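Local atomic coordinates of SIRV1 hypothetical protein ORF119 (Sulfolobus islandicus rudivirus 1 variant xx, PDB entry 2X3G), a protein that is probably a Rep-like protein of the HUH endonuclease type, which would nick viral DNA to start genome replication. Residues Y13-F18 and N72-Y77; K32-F37 and L63-L68; I19-N24 and S88-E93. All coordinates share one frame; numbering follows the deposited sequence. Where two conformers were deposited one is given.

Contact 1: Y13-F18 and N72-Y77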
loop_
_atom_site.group_PDB
_atom_site.type_symbol
_atom_site.label_atom_id
_atom_site.label_comp_id
_atom_site.label_asym_id
_atom_site.label_seq_id
_atom_site.Cartn_x
_atom_site.Cartn_y
_atom_site.Cartn_z
ATOM N N TYR A 13 -25.480 7.562 4.328
ATOM C CA TYR A 13 -25.225 8.459 5.450
ATOM C C TYR A 13 -25.280 9.903 5.004
ATOM O O TYR A 13 -24.834 10.230 3.918
ATOM C CB TYR A 13 -23.855 8.138 6.093
ATOM C CG TYR A 13 -23.921 6.875 6.899
ATOM C CD1 TYR A 13 -24.115 6.912 8.280
ATOM C CD2 TYR A 13 -23.875 5.634 6.300
ATOM C CE1 TYR A 13 -24.202 5.766 9.001
ATOM C CE2 TYR A 13 -23.958 4.482 7.020
ATOM C CZ TYR A 13 -24.141 4.546 8.382
ATOM O OH TYR A 13 -24.264 3.395 9.128
ATOM N N ILE A 14 -25.793 10.781 5.869
ATOM C CA ILE A 14 -25.983 12.169 5.465
ATOM C C ILE A 14 -24.634 12.813 5.176
ATOM O O ILE A 14 -24.455 13.454 4.140
ATOM C CB ILE A 14 -26.770 12.962 6.541
ATOM C CG1 ILE A 14 -28.208 12.440 6.636
ATOM C CG2 ILE A 14 -26.803 14.437 6.212
ATOM C CD1 ILE A 14 -28.907 12.901 7.884
ATOM N N TYR A 15 -23.667 12.551 6.049
ATOM C CA TYR A 15 -22.365 13.207 5.985
ATOM C C TYR A 15 -21.243 12.214 5.732
ATOM O O TYR A 15 -21.137 11.209 6.421
ATOM C CB TYR A 15 -22.082 13.960 7.278
ATOM C CG TYR A 15 -23.194 14.906 7.660
ATOM C CD1 TYR A 15 -23.374 16.080 6.952
ATOM C CD2 TYR A 15 -24.091 14.606 8.703
ATOM C CE1 TYR A 15 -24.424 16.950 7.264
ATOM C CE2 TYR A 15 -25.124 15.455 9.017
ATOM C CZ TYR A 15 -25.278 16.634 8.311
ATOM O OH TYR A 15 -26.301 17.504 8.604
ATOM N N THR A 16 -20.431 12.515 4.720
ATOM C CA THR A 16 -19.193 11.793 4.436
ATOM C C THR A 16 -18.061 12.811 4.539
ATOM O O THR A 16 -17.948 13.704 3.694
ATOM C CB THR A 16 -19.147 11.227 3.013
ATOM O OG1 THR A 16 -20.225 10.298 2.792
ATOM C CG2 THR A 16 -17.818 10.515 2.810
ATOM N N TYR A 17 -17.255 12.679 5.583
ATOM C CA TYR A 17 -16.134 13.587 5.815
ATOM C C TYR A 17 -14.849 12.905 5.384
ATOM O O TYR A 17 -14.584 11.774 5.797
ATOM C CB TYR A 17 -16.031 13.928 7.286
ATOM C CG TYR A 17 -17.173 14.732 7.834
ATOM C CD1 TYR A 17 -17.239 16.094 7.620
ATOM C CD2 TYR A 17 -18.200 14.115 8.557
ATOM C CE1 TYR A 17 -18.273 16.850 8.133
ATOM C CE2 TYR A 17 -19.254 14.877 9.084
ATOM C CZ TYR A 17 -19.271 16.251 8.850
ATOM O OH TYR A 17 -20.274 17.032 9.337
ATOM N N PHE A 18 -14.071 13.601 4.556
ATOM C CA PHE A 18 -12.755 13.173 4.108
ATOM C C PHE A 18 -11.745 14.028 4.850
ATOM O O PHE A 18 -11.663 15.227 4.621
ATOM C CB PHE A 18 -12.635 13.313 2.574
ATOM C CG PHE A 18 -11.261 13.061 2.037
ATOM C CD1 PHE A 18 -10.519 11.982 2.481
ATOM C CD2 PHE A 18 -10.719 13.895 1.078
ATOM C CE1 PHE A 18 -9.238 11.766 2.012
ATOM C CE2 PHE A 18 -9.455 13.677 0.584
ATOM C CZ PHE A 18 -8.706 12.607 1.051
ATOM N N ASN A 72 -24.440 10.408 10.432
ATOM C CA ASN A 72 -25.711 11.097 10.231
ATOM C C ASN A 72 -25.799 12.323 11.116
ATOM O O ASN A 72 -26.813 13.024 11.121
ATOM C CB ASN A 72 -26.859 10.112 10.463
ATOM C CG ASN A 72 -26.936 9.072 9.385
ATOM O OD1 ASN A 72 -26.810 9.400 8.206
ATOM N ND2 ASN A 72 -27.138 7.828 9.762
ATOM N N LYS A 73 -24.706 12.627 11.815
ATOM C CA LYS A 73 -24.659 13.768 12.716
ATOM C C LYS A 73 -23.432 14.590 12.405
ATOM O O LYS A 73 -22.346 14.043 12.349
ATOM C CB LYS A 73 -24.584 13.276 14.156
ATOM C CG LYS A 73 -24.549 14.399 15.175
ATOM C CD LYS A 73 -24.752 13.899 16.601
ATOM C CE LYS A 73 -24.502 15.001 17.636
ATOM N NZ LYS A 73 -25.053 16.328 17.230
ATOM N N LYS A 74 -23.599 15.896 12.238
ATOM C CA LYS A 74 -22.473 16.762 11.885
ATOM C C LYS A 74 -21.377 16.642 12.909
ATOM O O LYS A 74 -21.654 16.642 14.112
ATOM C CB LYS A 74 -22.896 18.225 11.817
ATOM C CG LYS A 74 -23.355 18.686 10.464
ATOM C CD LYS A 74 -23.889 20.103 10.551
ATOM C CE LYS A 74 -24.434 20.547 9.209
ATOM N NZ LYS A 74 -25.074 21.887 9.291
ATOM N N LEU A 75 -20.143 16.581 12.424
ATOM C CA LEU A 75 -18.963 16.491 13.264
ATOM C C LEU A 75 -18.640 17.856 13.827
ATOM O O LEU A 75 -18.773 18.868 13.125
ATOM C CB LEU A 75 -17.743 16.002 12.461
ATOM C CG LEU A 75 -17.473 14.512 12.265
ATOM C CD1 LEU A 75 -16.064 14.373 11.713
ATOM C CD2 LEU A 75 -17.651 13.771 13.587
ATOM N N ASP A 76 -18.257 17.878 15.108
ATOM C CA ASP A 76 -17.580 19.028 15.717
ATOM C C ASP A 76 -16.098 18.944 15.362
ATOM O O ASP A 76 -15.352 18.161 15.938
ATOM C CB ASP A 76 -17.790 19.046 17.232
ATOM C CG ASP A 76 -17.025 20.155 17.927
ATOM O OD1 ASP A 76 -16.199 20.841 17.299
ATOM O OD2 ASP A 76 -17.244 20.355 19.136
ATOM N N TYR A 77 -15.692 19.743 14.374
ATOM C CA TYR A 77 -14.341 19.707 13.845
ATOM C C TYR A 77 -13.228 19.902 14.890
ATOM O O TYR A 77 -12.155 19.331 14.744
ATOM C CB TYR A 77 -14.191 20.759 12.746
ATOM C CG TYR A 77 -15.017 20.520 11.487
ATOM C CD1 TYR A 77 -15.603 19.286 11.215
ATOM C CD2 TYR A 77 -15.184 21.530 10.563
ATOM C CE1 TYR A 77 -16.337 19.088 10.068
ATOM C CE2 TYR A 77 -15.890 21.340 9.410
ATOM C CZ TYR A 77 -16.485 20.131 9.165
ATOM O OH TYR A 77 -17.182 19.960 7.985
HETATM O O HOH W 1 -20.324 19.432 8.654
#

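Contact 2: K32-F37 and L63-L68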
loop_
_atom_site.group_PDB
_atom_site.type_symbol
_atom_site.label_atom_id
_atom_site.label_comp_id
_atom_site.label_asym_id
_atom_site.label_seq_id
_atom_site.Cartn_x
_atom_site.Cartn_y
_atom_site.Cartn_z
ATOM N N LYS A 32 -3.267 3.222 18.437
ATOM C CA LYS A 32 -3.965 3.881 19.542
ATOM C C LYS A 32 -4.722 5.116 19.060
ATOM O O LYS A 32 -5.858 5.355 19.477
ATOM C CB LYS A 32 -2.972 4.272 20.633
ATOM C CG LYS A 32 -3.600 4.510 22.004
ATOM C CD LYS A 32 -2.538 4.526 23.100
ATOM C CE LYS A 32 -3.082 4.001 24.430
ATOM N NZ LYS A 32 -1.996 3.705 25.409
ATOM N N ILE A 33 -4.081 5.885 18.177
ATOM C CA ILE A 33 -4.680 7.086 17.583
ATOM C C ILE A 33 -5.951 6.745 16.841
ATOM O O ILE A 33 -7.001 7.313 17.111
ATOM C CB ILE A 33 -3.705 7.786 16.583
ATOM C CG1 ILE A 33 -2.495 8.366 17.322
ATOM C CG2 ILE A 33 -4.403 8.894 15.828
ATOM C CD1 ILE A 33 -1.230 8.345 16.490
ATOM N N PHE A 34 -5.845 5.833 15.881
ATOM C CA PHE A 34 -6.995 5.441 15.070
ATOM C C PHE A 34 -8.095 4.813 15.934
ATOM O O PHE A 34 -9.270 5.112 15.752
ATOM C CB PHE A 34 -6.579 4.454 13.968
ATOM C CG PHE A 34 -5.928 5.088 12.751
ATOM C CD1 PHE A 34 -5.627 6.450 12.688
ATOM C CD2 PHE A 34 -5.571 4.293 11.673
ATOM C CE1 PHE A 34 -5.025 6.994 11.557
ATOM C CE2 PHE A 34 -4.958 4.844 10.534
ATOM C CZ PHE A 34 -4.688 6.186 10.481
ATOM N N ARG A 35 -7.716 3.928 16.848
ATOM C CA ARG A 35 -8.686 3.310 17.750
ATOM C C ARG A 35 -9.451 4.343 18.573
ATOM O O ARG A 35 -10.682 4.333 18.610
ATOM C CB ARG A 35 -8.003 2.317 18.683
ATOM C CG ARG A 35 -8.921 1.813 19.783
ATOM C CD ARG A 35 -8.286 0.711 20.583
ATOM N NE ARG A 35 -7.111 1.140 21.351
ATOM C CZ ARG A 35 -7.149 1.886 22.457
ATOM N NH1 ARG A 35 -8.298 2.342 22.950
ATOM N NH2 ARG A 35 -6.021 2.186 23.076
ATOM N N LYS A 36 -8.724 5.234 19.230
ATOM C CA LYS A 36 -9.361 6.255 20.052
ATOM C C LYS A 36 -10.185 7.231 19.222
ATOM O O LYS A 36 -11.236 7.703 19.670
ATOM C CB LYS A 36 -8.330 7.020 20.880
ATOM C CG LYS A 36 -7.867 6.271 22.118
ATOM C CD LYS A 36 -7.167 7.192 23.090
ATOM C CE LYS A 36 -7.296 6.674 24.516
ATOM N NZ LYS A 36 -6.220 7.179 25.401
ATOM N N PHE A 37 -9.711 7.542 18.018
ATOM C CA PHE A 37 -10.502 8.331 17.084
ATOM C C PHE A 37 -11.786 7.581 16.727
ATOM O O PHE A 37 -12.860 8.160 16.699
ATOM C CB PHE A 37 -9.702 8.666 15.815
ATOM C CG PHE A 37 -10.444 9.538 14.856
ATOM C CD1 PHE A 37 -10.461 10.917 15.015
ATOM C CD2 PHE A 37 -11.136 8.990 13.791
ATOM C CE1 PHE A 37 -11.170 11.717 14.133
ATOM C CE2 PHE A 37 -11.846 9.790 12.937
ATOM C CZ PHE A 37 -11.862 11.137 13.100
ATOM N N LEU A 63 3.950 11.466 9.535
ATOM C CA LEU A 63 2.795 10.596 9.314
ATOM C C LEU A 63 1.871 11.227 8.283
ATOM O O LEU A 63 1.804 12.456 8.148
ATOM C CB LEU A 63 2.011 10.388 10.615
ATOM C CG LEU A 63 2.791 9.869 11.823
ATOM C CD1 LEU A 63 2.071 10.212 13.142
ATOM C CD2 LEU A 63 3.035 8.381 11.679
ATOM N N HIS A 64 1.152 10.367 7.570
ATOM C CA HIS A 64 0.145 10.794 6.625
ATOM C C HIS A 64 -1.037 9.837 6.756
ATOM O O HIS A 64 -0.896 8.635 6.487
ATOM C CB HIS A 64 0.732 10.764 5.216
ATOM C CG HIS A 64 0.100 11.733 4.275
ATOM N ND1 HIS A 64 0.534 13.037 4.155
ATOM C CD2 HIS A 64 -0.919 11.589 3.393
ATOM C CE1 HIS A 64 -0.208 13.660 3.255
ATOM N NE2 HIS A 64 -1.094 12.804 2.774
ATOM N N TYR A 65 -2.172 10.360 7.224
ATOM C CA TYR A 65 -3.395 9.573 7.398
ATOM C C TYR A 65 -4.503 10.132 6.518
ATOM O O TYR A 65 -4.619 11.334 6.368
ATOM C CB TYR A 65 -3.921 9.639 8.836
ATOM C CG TYR A 65 -2.970 9.314 9.972
ATOM C CD1 TYR A 65 -3.103 9.967 11.197
ATOM C CD2 TYR A 65 -1.981 8.348 9.850
ATOM C CE1 TYR A 65 -2.279 9.687 12.263
ATOM C CE2 TYR A 65 -1.151 8.050 10.905
ATOM C CZ TYR A 65 -1.304 8.728 12.117
ATOM O OH TYR A 65 -0.497 8.451 13.182
ATOM N N HIS A 66 -5.325 9.261 5.959
ATOM C CA HIS A 66 -6.560 9.678 5.290
ATOM C C HIS A 66 -7.691 8.911 5.937
ATOM O O HIS A 66 -7.566 7.719 6.176
ATOM C CB HIS A 66 -6.545 9.388 3.785
ATOM C CG HIS A 66 -5.458 10.079 3.036
ATOM N ND1 HIS A 66 -5.428 11.444 2.847
ATOM C CD2 HIS A 66 -4.359 9.588 2.420
ATOM C CE1 HIS A 66 -4.355 11.763 2.150
ATOM N NE2 HIS A 66 -3.686 10.656 1.884
ATOM N N ILE A 67 -8.791 9.602 6.210
ATOM C CA ILE A 67 -9.900 9.020 6.916
ATOM C C ILE A 67 -11.204 9.440 6.257
ATOM O O ILE A 67 -11.403 10.621 6.008
ATOM C CB ILE A 67 -9.895 9.468 8.393
ATOM C CG1 ILE A 67 -8.584 9.087 9.084
ATOM C CG2 ILE A 67 -11.036 8.835 9.168
ATOM C CD1 ILE A 67 -8.606 9.356 10.584
ATOM N N LEU A 68 -12.075 8.469 5.960
ATOM C CA LEU A 68 -13.480 8.761 5.663
ATOM C C LEU A 68 -14.343 8.424 6.857
ATOM O O LEU A 68 -14.252 7.335 7.423
ATOM C CB LEU A 68 -14.005 7.955 4.486
ATOM C CG LEU A 68 -13.580 8.377 3.112
ATOM C CD1 LEU A 68 -14.167 7.363 2.125
ATOM C CD2 LEU A 68 -14.046 9.783 2.802
#

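Contact 3: I19-N24 and S88-E93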
loop_
_atom_site.group_PDB
_atom_site.type_symbol
_atom_site.label_atom_id
_atom_site.label_comp_id
_atom_site.label_asym_id
_atom_site.label_seq_id
_atom_site.Cartn_x
_atom_site.Cartn_y
_atom_site.Cartn_z
ATOM N N ILE A 19 -11.026 13.388 5.776
ATOM C CA ILE A 19 -10.051 14.033 6.621
ATOM C C ILE A 19 -8.638 13.564 6.269
ATOM O O ILE A 19 -8.362 12.370 6.211
ATOM C CB ILE A 19 -10.330 13.671 8.087
ATOM C CG1 ILE A 19 -11.826 13.818 8.415
ATOM C CG2 ILE A 19 -9.394 14.469 9.031
ATOM C CD1 ILE A 19 -12.194 13.279 9.802
ATOM N N THR A 20 -7.748 14.521 6.015
ATOM C CA THR A 20 -6.367 14.231 5.790
ATOM C C THR A 20 -5.558 14.834 6.927
ATOM O O THR A 20 -5.719 16.006 7.260
ATOM C CB THR A 20 -5.900 14.790 4.456
ATOM O OG1 THR A 20 -6.781 14.322 3.448
ATOM C CG2 THR A 20 -4.487 14.311 4.137
ATOM N N ILE A 21 -4.678 14.024 7.502
ATOM C CA ILE A 21 -3.865 14.440 8.644
ATOM C C ILE A 21 -2.412 14.184 8.283
ATOM O O ILE A 21 -2.073 13.093 7.828
ATOM C CB ILE A 21 -4.263 13.652 9.929
ATOM C CG1 ILE A 21 -5.769 13.746 10.164
ATOM C CG2 ILE A 21 -3.457 14.127 11.168
ATOM C CD1 ILE A 21 -6.525 12.531 9.679
ATOM N N THR A 22 -1.576 15.213 8.427
ATOM C CA THR A 22 -0.146 15.073 8.264
ATOM C C THR A 22 0.580 15.564 9.508
ATOM O O THR A 22 0.170 16.541 10.140
ATOM C CB THR A 22 0.329 15.859 7.028
ATOM O OG1 THR A 22 -0.425 15.415 5.880
ATOM C CG2 THR A 22 1.807 15.638 6.789
ATOM N N THR A 23 1.658 14.873 9.872
ATOM C CA THR A 23 2.569 15.381 10.886
ATOM C C THR A 23 3.968 15.413 10.328
ATOM O O THR A 23 4.252 14.764 9.323
ATOM C CB THR A 23 2.587 14.511 12.138
ATOM O OG1 THR A 23 3.121 13.221 11.821
ATOM C CG2 THR A 23 1.196 14.354 12.689
ATOM N N ASN A 24 4.843 16.158 10.987
ATOM C CA ASN A 24 6.263 16.163 10.631
ATOM C C ASN A 24 7.094 15.331 11.608
ATOM O O ASN A 24 8.281 15.560 11.763
ATOM C CB ASN A 24 6.811 17.600 10.509
ATOM C CG ASN A 24 6.693 18.400 11.796
ATOM O OD1 ASN A 24 6.142 17.932 12.785
ATOM N ND2 ASN A 24 7.206 19.622 11.780
ATOM N N SER A 88 -0.792 18.406 14.309
ATOM C CA SER A 88 -1.083 17.827 13.007
ATOM C C SER A 88 -1.558 18.929 12.094
ATOM O O SER A 88 -2.166 19.888 12.564
ATOM C CB SER A 88 -2.189 16.787 13.117
ATOM O OG SER A 88 -1.733 15.620 13.772
ATOM N N ASP A 89 -1.236 18.816 10.808
ATOM C CA ASP A 89 -1.925 19.563 9.759
ATOM C C ASP A 89 -3.134 18.771 9.294
ATOM O O ASP A 89 -2.989 17.669 8.729
ATOM C CB ASP A 89 -0.984 19.819 8.595
ATOM C CG ASP A 89 0.094 20.820 8.927
ATOM O OD1 ASP A 89 -0.118 21.698 9.809
ATOM O OD2 ASP A 89 1.149 20.741 8.280
ATOM N N ILE A 90 -4.325 19.330 9.503
ATOM C CA ILE A 90 -5.566 18.618 9.277
ATOM C C ILE A 90 -6.424 19.386 8.282
ATOM O O ILE A 90 -6.578 20.596 8.401
ATOM C CB ILE A 90 -6.367 18.443 10.604
ATOM C CG1 ILE A 90 -5.559 17.591 11.595
ATOM C CG2 ILE A 90 -7.731 17.858 10.328
ATOM C CD1 ILE A 90 -6.110 17.516 13.030
ATOM N N ARG A 91 -6.978 18.669 7.315
ATOM C CA ARG A 91 -7.951 19.224 6.397
ATOM C C ARG A 91 -9.187 18.351 6.462
ATOM O O ARG A 91 -9.086 17.134 6.563
ATOM C CB ARG A 91 -7.356 19.266 4.991
ATOM C CG ARG A 91 -8.268 19.792 3.941
ATOM C CD ARG A 91 -7.566 19.673 2.591
ATOM N NE ARG A 91 -8.455 20.053 1.515
ATOM C CZ ARG A 91 -8.056 20.244 0.267
ATOM N NH1 ARG A 91 -6.776 20.108 -0.056
ATOM N NH2 ARG A 91 -8.941 20.591 -0.641
ATOM N N ILE A 92 -10.353 18.990 6.479
ATOM C CA ILE A 92 -11.618 18.282 6.520
ATOM C C ILE A 92 -12.496 18.795 5.385
ATOM O O ILE A 92 -12.661 19.993 5.224
ATOM C CB ILE A 92 -12.360 18.446 7.873
ATOM C CG1 ILE A 92 -11.470 18.024 9.034
ATOM C CG2 ILE A 92 -13.695 17.645 7.877
ATOM C CD1 ILE A 92 -12.105 18.227 10.437
ATOM N N GLU A 93 -13.061 17.862 4.617
ATOM C CA GLU A 93 -13.908 18.181 3.479
ATOM C C GLU A 93 -15.161 17.337 3.614
ATOM O O GLU A 93 -15.101 16.188 4.052
ATOM C CB GLU A 93 -13.215 17.822 2.144
ATOM C CG GLU A 93 -12.068 18.717 1.704
ATOM C CD GLU A 93 -12.515 20.097 1.236
ATOM O OE1 GLU A 93 -13.721 20.293 0.940
ATOM O OE2 GLU A 93 -11.652 21.000 1.167
HETATM O O HOH W 2 -9.343 16.266 3.434
HETATM O O HOH W 3 -3.088 17.560 5.826
#

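Contact 1: Y13-F18 and N72-Y77
The ring of Tyr15 is covered on both faces: Lys74 CG lies over one, offset toward the rim and 3.9 Å from the ring centroid in a CH-pi contact, while Ile14 CG2 sits over the centre of the other. The backbone of Asn72 and Lys73 runs past the ring's edge, with Asn72 O 3.6 Å from Tyr15 CE2. Tyr17 receives Leu75 CD1 over one face, again a CH-pi contact, and at its edge Tyr77 OH comes to 3.3 Å from Tyr17 CE1. The Tyr17 and Tyr77 ring planes are 89° apart. Tyr17 OH also accepts a nearly straight bond from Leu75 N (3.1 Å), which pins the loop backbone to the tip of the ring. At the far end Asn72 CG lies beside its backbone N (chi1 -70°), and OD1 accepts from Ile14 N at 2.9 Å, the donor lying in the plane of the side-chain carbonyl. The Asn72 amide plane is nearly parallel to that of the Tyr13 ring, 8° apart, with ND2 obliquely placed 3.5 Å from Tyr13 CD1; Tyr13 OH itself bonds to Asn47 O. Residues 72-77 open the beta-alpha-beta crossover from strand 64-71 through helix 77-82 to strand 89-94, passing beside strand 15-22 as in a ferredoxin-like fold.

Contact 2: K32-F37 and L63-L68
Phe34 and Tyr65 form a T-shaped pair at the heart of this helix-on-sheet contact. Phe34 points the CE1-CZ edge of its ring at one face of Tyr65, with the planes at 70° and the centroids 4.7 Å apart. The touch is off-centre: Phe34 CE1 is 3.5 Å from Tyr65 CG, and Phe34 CZ lies equally close to Tyr65 CD2. Phe34 CG stands anti to its carbonyl carbon, beside the backbone N (chi1 -79°), and from there the ring reaches the strand although the CB does not aim straight at it. Ile67, two residues along the same strand, meets the next turn of the helix: it and Phe37 approach tip to tip, Phe37 CE2 being 4.0 Å from Ile67 CG2, while Ile67 CD1 lies over a face of that ring. Ile33 crosses the outer end of Tyr65, its CD1 3.4 Å from Tyr65 OH. Met84 touches Ile33, Phe37 and Ile67 and extends the same core. Tyr65 and Ile67 face the helix, whereas His66 turns away toward Tyr108 of helix 99-109; His64 and His66 flank Tyr65, consistent with an HUH motif. No hydrogen bond joins the two segments, so aromatic and aliphatic packing holds helix 30-44 to strand 64-71 here, and the polar end of that packing, Tyr65 OH, is bonded to Thr30 OG1, one turn earlier in the helix.

Contact 3: I19-N24 and S88-E93
Thr20 and Arg91 bond to each other twice through their backbones, Arg91 N to Thr20 O at 2.9 Å and Thr20 N to Arg91 O at 3.0 Å. Thr22 and Asp89 repeat the pattern, with both of their bonds, Thr22 N to Asp89 O and Asp89 N to Thr22 O, at 2.8 Å. Arg91 NH2 makes a salt bridge to Glu93 OE2 along the same strand, in the guanidinium plane but from above the carboxylate plane. The two antiparallel hydrogen-bonded pairs alternate with the non-hydrogen-bonded pairs Ile19-Ile92 and Ile21-Ile90. A water donates to Asp89 O at 2.9 Å and weakly meets Thr22 OG1; Thr20 OG1 bonds to His66 ND1 on the next strand. On the other face the isoleucines lie side by side: Ile90 CG2 is 4.0 Å from Ile19 CG2, and Ile90 CG1 packs against both branches of Ile21. Ile21 CG2, anti to the backbone N, reaches Ser88 OG at 3.5 Å; that hydroxyl, bonded to Pro85 O, is also 3.4 Å from Thr23 CG2. The two strands are therefore held by backbone bonding, while their side chains divide an apolar face, partly covered by helix 77-82 and Met84, from a polar one of Thr20, Thr22, Asp89 and Arg91.

From the N terminus, strand 15-22 and its flanking residues supply the first segments of contacts 1 and 3 in succession, residues 13-18 and then 19-24. Helix 30-44 follows, and contact 2 closes the smallest loop by bringing it onto strand 64-71. Contact 1 closes a longer loop where the chain leaves that strand, and contact 3 closes when strand 89-94 arrives. Contact 2 is nested inside both other loops, whereas contacts 1 and 3 cross. Strand 15-22 lies between 64-71 and 89-94: Tyr65 N and Ile67 N probably bond to Ile21 O and Ile19 O, and Phe18 N to Glu93 O. Together the three contacts join sheet, helix and crossover into one ferredoxin-like unit.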